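Maltose-binding protein MalE1 (Thermotoga maritima, PDB 6DTU) binds malto-oligosaccharides, here maltotetraose, as a periplasmic-type solute-binding protein and probably delivers them to a sugar transporter. Local coordinates at residues A152-F155 with Y156-A159; Y211-M214 with D215-R219. All blocks are in the same frame, centred on the assembly; numbering follows the deposited sequence.

Interaction 1 of 2, residues A152-F155 with Y156-A159; sequences AAEF and YYIA. With GLC (alpha-D-glucopyranose), chain C; GLC (alpha-D-glucopyranose), chain B.
The chain turns from the loop after strand 146-149 into helix 155-164 at Glu154, the N-cap, whose carbonyl O accepts two backbone bonds: from Tyr157 N at 3.0 Å and from Ile158 N at 3.3 Å. The next turn is closed by Ala159 N and Phe155 O. Although Glu154 is the N-cap, its side chain does not fold back over the helix end. With CG anti to the backbone N (chi1 -157°) and the rest extended, it runs alongside Tyr157 toward the sugar, and OE2 accepts a hydrogen bond from O6 of the chain C glucose at 2.8 Å. The other oxygen, OE1, is held by Ser151 OG, which, with the O6 bond, would limit rotation of the carboxylate. OE2 also lies at the edge of the Tyr157 ring, 3.7 Å from CE2, with carboxylate and ring planes 65° apart. Beyond them the Tyr157 OH comes within 3.1 Å of O5 of the same glucose. Tyr156 supplies the flat surface: C4 of the chain C glucose sits 3.8 Å above the centre of its ring, while C1 of the chain B glucose approaches CD1 obliquely. The CD2 edge of Tyr156 in turn rests over one face of the Tyr157 ring. On the side away from the sugar, Ile158 CG1 lies 3.5 Å from Ala152 O, a carbonyl oxygen buried here without a hydrogen-bond partner. The contact therefore pairs an aromatic face beneath the sugar ring with a carboxylate acceptor, a combination common in sugar-binding proteins, and the Ser151 bond to OE1 probably helps to keep OE2 turned toward O6.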
ATOM      1  N   ALA A 152       0.978  11.559   9.065  1.00 12.97           N
ATOM      2  CA  ALA A 152       1.708  12.769   8.682  1.00 16.14           C
ATOM      3  C   ALA A 152       3.204  12.547   8.496  1.00 17.35           C
ATOM      4  O   ALA A 152       3.850  13.271   7.720  1.00 14.82           O
ATOM      5  CB  ALA A 152       1.468  13.841   9.739  1.00 16.79           C
ATOM      6  N   ALA A 153       3.782  11.574   9.190  1.00 15.11           N
ATOM      7  CA  ALA A 153       5.227  11.380   9.197  1.00 14.92           C
ATOM      8  C   ALA A 153       5.650  10.136   8.441  1.00 15.33           C
ATOM      9  O   ALA A 153       6.816   9.731   8.523  1.00 17.79           O
ATOM     10  CB  ALA A 153       5.736  11.321  10.637  1.00 16.40           C
ATOM     11  N   GLU A 154       4.737   9.541   7.696  1.00 16.77           N
ATOM     12  CA  GLU A 154       4.967   8.275   7.017  1.00 15.05           C
ATOM     13  C   GLU A 154       5.079   8.551   5.521  1.00 14.44           C
ATOM     14  O   GLU A 154       4.105   8.975   4.888  1.00 14.33           O
ATOM     15  CB  GLU A 154       3.810   7.324   7.330  1.00 15.75           C
ATOM     16  CG  GLU A 154       4.138   5.873   7.164  1.00 24.21           C
ATOM     17  CD  GLU A 154       3.035   4.953   7.681  1.00 24.76           C
ATOM     18  OE1 GLU A 154       2.154   5.398   8.466  1.00 21.32           O
ATOM     19  OE2 GLU A 154       3.065   3.762   7.300  1.00 25.04           O
ATOM     20  N   PHE A 155       6.259   8.286   4.961  1.00 13.91           N
ATOM     21  CA  PHE A 155       6.550   8.650   3.571  1.00 12.54           C
ATOM     22  C   PHE A 155       5.508   8.118   2.592  1.00 14.88           C
ATOM     23  O   PHE A 155       5.130   8.810   1.635  1.00 16.14           O
ATOM     24  CB  PHE A 155       7.941   8.126   3.213  1.00 15.50           C
ATOM     25  CG  PHE A 155       8.274   8.182   1.738  1.00 13.98           C
ATOM     26  CD1 PHE A 155       8.153   9.358   1.020  1.00 16.89           C
ATOM     27  CD2 PHE A 155       8.787   7.067   1.095  1.00 14.45           C
ATOM     28  CE1 PHE A 155       8.472   9.407  -0.318  1.00 16.57           C
ATOM     29  CE2 PHE A 155       9.122   7.105  -0.251  1.00 14.25           C
ATOM     30  CZ  PHE A 155       8.971   8.281  -0.961  1.00 14.01           C
ATOM     31  N   TYR A 156       5.051   6.879   2.786  1.00 13.76           N
ATOM     32  CA  TYR A 156       4.091   6.301   1.855  1.00 11.64           C
ATOM     33  C   TYR A 156       2.856   7.196   1.678  1.00 12.56           C
ATOM     34  O   TYR A 156       2.342   7.353   0.559  1.00 14.78           O
ATOM     35  CB  TYR A 156       3.715   4.897   2.319  1.00 11.82           C
ATOM     36  CG  TYR A 156       2.698   4.212   1.430  1.00 11.84           C
ATOM     37  CD1 TYR A 156       3.085   3.428   0.334  1.00 11.62           C
ATOM     38  CD2 TYR A 156       1.333   4.362   1.673  1.00 13.53           C
ATOM     39  CE1 TYR A 156       2.130   2.812  -0.495  1.00 12.80           C
ATOM     40  CE2 TYR A 156       0.385   3.734   0.853  1.00 12.53           C
ATOM     41  CZ  TYR A 156       0.803   2.975  -0.223  1.00 13.56           C
ATOM     42  OH  TYR A 156      -0.132   2.385  -1.013  1.00 14.97           O
ATOM     43  N   TYR A 157       2.400   7.829   2.759  1.00 14.34           N
ATOM     44  CA  TYR A 157       1.202   8.662   2.709  1.00 15.54           C
ATOM     45  C   TYR A 157       1.464  10.098   2.265  1.00 15.71           C
ATOM     46  O   TYR A 157       0.529  10.777   1.813  1.00 15.67           O
ATOM     47  CB  TYR A 157       0.488   8.628   4.072  1.00 14.78           C
ATOM     48  CG  TYR A 157      -0.027   7.243   4.351  1.00 15.03           C
ATOM     49  CD1 TYR A 157      -1.301   6.865   3.940  1.00 13.28           C
ATOM     50  CD2 TYR A 157       0.773   6.286   4.972  1.00 15.39           C
ATOM     51  CE1 TYR A 157      -1.760   5.569   4.132  1.00 14.50           C
ATOM     52  CE2 TYR A 157       0.316   5.015   5.179  1.00 13.68           C
ATOM     53  CZ  TYR A 157      -0.954   4.665   4.769  1.00 14.08           C
ATOM     54  OH  TYR A 157      -1.413   3.399   4.951  1.00 16.57           O
ATOM     55  N   ILE A 158       2.704  10.584   2.381  1.00 13.84           N
ATOM     56  CA  ILE A 158       3.063  11.917   1.908  1.00 15.67           C
ATOM     57  C   ILE A 158       3.586  11.873   0.476  1.00 16.85           C
ATOM     58  O   ILE A 158       3.657  12.916  -0.192  1.00 16.17           O
ATOM     59  CB  ILE A 158       4.096  12.512   2.879  1.00 13.58           C
ATOM     60  CG1 ILE A 158       3.568  12.469   4.320  1.00 15.01           C
ATOM     61  CG2 ILE A 158       4.476  13.960   2.520  1.00 17.01           C
ATOM     62  CD1 ILE A 158       2.220  13.120   4.493  1.00 17.74           C
ATOM     63  N   ALA A 159       3.934  10.692  -0.024  1.00 14.67           N
ATOM     64  CA  ALA A 159       4.369  10.562  -1.410  1.00 13.95           C
ATOM     65  C   ALA A 159       3.479  11.252  -2.438  1.00 15.12           C
ATOM     66  O   ALA A 159       4.034  11.805  -3.400  1.00 17.18           O
ATOM     67  CB  ALA A 159       4.579   9.083  -1.772  1.00 13.14           C
TER
HETATM   68  C1  GLC C   2      -0.717  -0.171   3.002  1.00 12.63           C
HETATM   69  C2  GLC C   2      -0.129  -0.453   1.668  1.00 12.95           C
HETATM   70  C3  GLC C   2       1.280  -0.821   1.777  1.00 13.78           C
HETATM   71  C4  GLC C   2       2.082   0.269   2.458  1.00 10.93           C
HETATM   72  C5  GLC C   2       1.486   0.637   3.850  1.00 11.85           C
HETATM   73  C6  GLC C   2       2.062   1.828   4.404  1.00 13.17           C
HETATM   74  O2  GLC C   2      -0.837  -1.606   1.127  1.00 14.30           O
HETATM   75  O3  GLC C   2       1.876  -0.984   0.437  1.00 12.94           O
HETATM   76  O4  GLC C   2       3.449  -0.207   2.718  1.00 15.28           O
HETATM   77  O5  GLC C   2       0.013   0.942   3.615  1.00 14.15           O
HETATM   78  O6  GLC C   2       1.701   1.908   5.773  1.00 17.84           O
HETATM   79  C1  GLC B   3       4.465   0.339   1.938  1.00 13.65           C
HETATM   80  C2  GLC B   3       5.377  -0.740   1.506  1.00 12.84           C
HETATM   81  C3  GLC B   3       6.045  -1.402   2.671  1.00 13.47           C
HETATM   82  C4  GLC B   3       6.832  -0.443   3.475  1.00 14.09           C
HETATM   83  C5  GLC B   3       5.933   0.713   3.980  1.00 14.09           C
HETATM   84  C6  GLC B   3       6.674   1.725   4.612  1.00 12.87           C
HETATM   85  O2  GLC B   3       4.602  -1.742   0.788  1.00 14.74           O
HETATM   86  O3  GLC B   3       6.925  -2.466   2.188  1.00 14.87           O
HETATM   87  O4  GLC B   3       7.363  -1.159   4.625  1.00 14.08           O
HETATM   88  O5  GLC B   3       5.209   1.331   2.743  1.00 13.14           O
HETATM   89  O6  GLC B   3       5.770   2.702   5.083  1.00 17.47           O

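Interaction 2 of 2, residues Y211-M214 with D215-R219; sequences YQIM and DSMFR. With GLC (alpha-D-glucopyranose), chain D.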
ATOM      1  N   TYR A 211      -1.071   6.216  11.291  1.00 12.93           N
ATOM      2  CA  TYR A 211      -2.069   5.399  10.615  1.00 12.50           C
ATOM      3  C   TYR A 211      -3.224   5.045  11.548  1.00 14.61           C
ATOM      4  O   TYR A 211      -4.398   5.155  11.175  1.00 13.67           O
ATOM      5  CB  TYR A 211      -1.425   4.140  10.005  1.00 14.29           C
ATOM      6  CG  TYR A 211      -2.463   3.396   9.191  1.00 13.50           C
ATOM      7  CD1 TYR A 211      -2.714   3.744   7.868  1.00 14.39           C
ATOM      8  CD2 TYR A 211      -3.261   2.429   9.768  1.00 13.71           C
ATOM      9  CE1 TYR A 211      -3.717   3.116   7.123  1.00 12.73           C
ATOM     10  CE2 TYR A 211      -4.289   1.827   9.047  1.00 13.99           C
ATOM     11  CZ  TYR A 211      -4.503   2.189   7.731  1.00 12.11           C
ATOM     12  OH  TYR A 211      -5.506   1.584   7.030  1.00 14.59           O
ATOM     13  N   GLN A 212      -2.908   4.550  12.744  1.00 15.43           N
ATOM     14  CA  GLN A 212      -3.945   4.101  13.668  1.00 15.89           C
ATOM     15  C   GLN A 212      -4.913   5.223  14.029  1.00 14.81           C
ATOM     16  O   GLN A 212      -6.127   5.002  14.093  1.00 15.28           O
ATOM     17  CB  GLN A 212      -3.297   3.487  14.907  1.00 16.91           C
ATOM     18  CG  GLN A 212      -4.204   2.691  15.829  1.00 24.07           C
ATOM     19  CD  GLN A 212      -5.048   3.585  16.693  1.00 18.78           C
ATOM     20  OE1 GLN A 212      -4.600   4.639  17.156  1.00 20.87           O
ATOM     21  NE2 GLN A 212      -6.282   3.170  16.919  1.00 18.98           N
ATOM     22  N   ILE A 213      -4.396   6.431  14.290  1.00 16.54           N
ATOM     23  CA  ILE A 213      -5.279   7.556  14.598  1.00 13.40           C
ATOM     24  C   ILE A 213      -6.179   7.862  13.405  1.00 14.00           C
ATOM     25  O   ILE A 213      -7.391   8.038  13.548  1.00 14.32           O
ATOM     26  CB  ILE A 213      -4.466   8.791  15.035  1.00 17.01           C
ATOM     27  CG1 ILE A 213      -3.828   8.552  16.417  1.00 16.07           C
ATOM     28  CG2 ILE A 213      -5.358  10.045  15.002  1.00 16.14           C
ATOM     29  CD1 ILE A 213      -2.681   9.522  16.765  1.00 15.39           C
ATOM     30  N   MET A 214      -5.601   7.912  12.202  1.00 12.98           N
ATOM     31  CA  MET A 214      -6.407   8.204  11.022  1.00 14.64           C
ATOM     32  C   MET A 214      -7.501   7.161  10.832  1.00 14.21           C
ATOM     33  O   MET A 214      -8.685   7.492  10.651  1.00 14.19           O
ATOM     34  CB  MET A 214      -5.501   8.215   9.793  1.00 13.63           C
ATOM     35  CG  MET A 214      -6.320   8.143   8.504  1.00 13.82           C
ATOM     36  SD  MET A 214      -5.366   8.152   6.989  1.00 15.53           S
ATOM     37  CE  MET A 214      -4.355   6.662   7.172  1.00 14.60           C
ATOM     38  N   ASP A 215      -7.114   5.892  10.864  1.00 13.54           N
ATOM     39  CA  ASP A 215      -8.025   4.804  10.557  1.00 14.25           C
ATOM     40  C   ASP A 215      -9.129   4.705  11.604  1.00 13.96           C
ATOM     41  O   ASP A 215     -10.313   4.611  11.259  1.00 13.55           O
ATOM     42  CB  ASP A 215      -7.188   3.526  10.527  1.00 14.45           C
ATOM     43  CG  ASP A 215      -7.889   2.358   9.842  1.00 14.83           C
ATOM     44  OD1 ASP A 215      -8.594   2.562   8.842  1.00 14.13           O
ATOM     45  OD2 ASP A 215      -7.677   1.224  10.285  1.00 17.33           O
ATOM     46  N   SER A 216      -8.754   4.731  12.887  1.00 14.30           N
ATOM     47  CA  SER A 216      -9.720   4.582  13.966  1.00 15.02           C
ATOM     48  C   SER A 216     -10.675   5.769  14.056  1.00 13.72           C
ATOM     49  O   SER A 216     -11.876   5.585  14.223  1.00 16.88           O
ATOM     50  CB  SER A 216      -9.021   4.347  15.303  1.00 18.22           C
ATOM     51  OG  SER A 216      -8.241   5.453  15.672  1.00 18.22           O
ATOM     52  N   MET A 217     -10.161   6.999  13.982  0.60 15.51           N
ATOM     53  CA  MET A 217     -11.081   8.132  14.031  0.60 15.42           C
ATOM     54  C   MET A 217     -12.053   8.116  12.857  0.60 17.26           C
ATOM     55  O   MET A 217     -13.248   8.387  13.023  0.60 16.35           O
ATOM     56  CB  MET A 217     -10.324   9.455  14.138  0.60 17.81           C
ATOM     57  CG  MET A 217      -9.498   9.563  15.403  0.60 17.91           C
ATOM     58  SD  MET A 217      -8.859  11.213  15.674  0.60 19.50           S
ATOM     59  CE  MET A 217     -10.380  12.119  15.970  0.60 21.69           C
ATOM     60  N   PHE A 218     -11.578   7.768  11.661  1.00 14.55           N
ATOM     61  CA  PHE A 218     -12.509   7.742  10.544  1.00 13.21           C
ATOM     62  C   PHE A 218     -13.542   6.642  10.716  1.00 13.98           C
ATOM     63  O   PHE A 218     -14.741   6.883  10.547  1.00 15.67           O
ATOM     64  CB  PHE A 218     -11.796   7.597   9.203  1.00 14.76           C
ATOM     65  CG  PHE A 218     -12.700   7.866   8.036  1.00 11.92           C
ATOM     66  CD1 PHE A 218     -12.910   9.154   7.584  1.00 14.86           C
ATOM     67  CD2 PHE A 218     -13.379   6.823   7.424  1.00 14.09           C
ATOM     68  CE1 PHE A 218     -13.773   9.411   6.516  1.00 13.91           C
ATOM     69  CE2 PHE A 218     -14.237   7.064   6.358  1.00 14.88           C
ATOM     70  CZ  PHE A 218     -14.430   8.368   5.909  1.00 14.09           C
ATOM     71  N   ARG A 219     -13.111   5.454  11.127  1.00 14.69           N
ATOM     72  CA  ARG A 219     -14.047   4.352  11.291  1.00 18.59           C
ATOM     73  C   ARG A 219     -15.084   4.667  12.361  1.00 17.08           C
ATOM     74  O   ARG A 219     -16.240   4.241  12.246  1.00 17.15           O
ATOM     75  CB  ARG A 219     -13.260   3.104  11.663  1.00 15.52           C
ATOM     76  CG  ARG A 219     -14.082   1.833  11.764  1.00 16.03           C
ATOM     77  CD  ARG A 219     -13.214   0.683  12.247  1.00 21.17           C
ATOM     78  NE  ARG A 219     -12.815   0.907  13.628  1.00 17.18           N
ATOM     79  CZ  ARG A 219     -11.564   1.021  14.072  1.00 18.00           C
ATOM     80  NH1 ARG A 219     -10.527   0.901  13.255  1.00 22.97           N
ATOM     81  NH2 ARG A 219     -11.358   1.248  15.363  1.00 22.61           N
TER
HETATM   82  C1  GLC D   1      -3.342  -3.442   6.133  1.00 18.36           C
HETATM   83  C2  GLC D   1      -3.294  -3.646   4.671  1.00 12.38           C
HETATM   84  C3  GLC D   1      -2.030  -3.167   4.086  1.00 14.23           C
HETATM   85  C4  GLC D   1      -1.801  -1.729   4.402  1.00 12.37           C
HETATM   86  C5  GLC D   1      -1.734  -1.524   5.939  1.00 13.32           C
HETATM   87  C6  GLC D   1      -1.719  -0.181   6.333  1.00 17.14           C
HETATM   88  O1  GLC D   1      -2.381  -4.233   6.756  1.00 21.14           O
HETATM   89  O2  GLC D   1      -3.461  -5.082   4.436  1.00 15.09           O
HETATM   90  O3  GLC D   1      -2.134  -3.374   2.631  1.00 13.99           O
HETATM   91  O4  GLC D   1      -0.544  -1.293   3.818  1.00 13.10           O
HETATM   92  O5  GLC D   1      -3.075  -2.057   6.469  1.00 15.94           O
HETATM   93  O6  GLC D   1      -1.511  -0.122   7.748  1.00 20.13           O
HETATM   94  O   HOH W   1      -6.887  -0.310   8.205  1.00 18.09           O
HETATM   95  O   HOH W   2      -7.842   0.905  15.050  1.00 18.01           O
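Helix 211-219 opens at the sugar pocket, with Tyr211 in its first turn and Asp215 one turn on, their side chains crossing obliquely so that Tyr211 CE2 lies 3.7 Å from Asp215 OD2. Water 1 joins the same pair: it sits at the edge of the Tyr211 ring, 2.6 Å from OH, and donates to Asp215 OD2 at 2.7 Å. Asn228 and Tyr236 hold the Tyr211 OH and Asp215 OD1 respectively, so both polar ends have second partners. One face of the Tyr211 ring receives O6 of the chain D glucose, 3.5 Å above its centre. The backbone follows the regular i to i+4 pattern from Asp215 N to Tyr211 O through Phe218 N to Met214 O. Ile213 runs alongside Met217, and its CG2 branch lies 3.8 Å from SD of Met217. Two turns apart, Gln212 and Arg219 share water 2, which accepts from Arg219 NH1 and, weakly, from Gln212 NE2. Ser216 OG, placed between its backbone N and carbonyl carbon (chi1 64°), turns back onto the helix and donates to Gln212 O at 2.7 Å, reaching that oxygen from the face opposite to the one used by Ser216 N.

Overall arrangement
Interactions 1 and 2, with centres 15 Å apart, line neighbouring parts of one maltotetraose pocket. Between residues 152-159 and helix 211-219 side chains meet directly: Tyr157 OH lies 3.2 Å from Tyr211 CE1. Separately, Tyr157 CE1 packs 4.1 Å from Met214 CE, and Glu154 OE1 approaches Tyr211 CB. Interaction 1 meets mainly the chain B and C glucose units, and Tyr157 also reaches the chain D unit, over whose O6 the Tyr211 ring lies. Tyr156, Tyr157 and Tyr211 thus meet the oligosaccharide in different ways, by face, edge and face, while Asp64, Trp65 and Glu109, with Ser10 and Arg301, supply further hydrogen bonds to its glucose units.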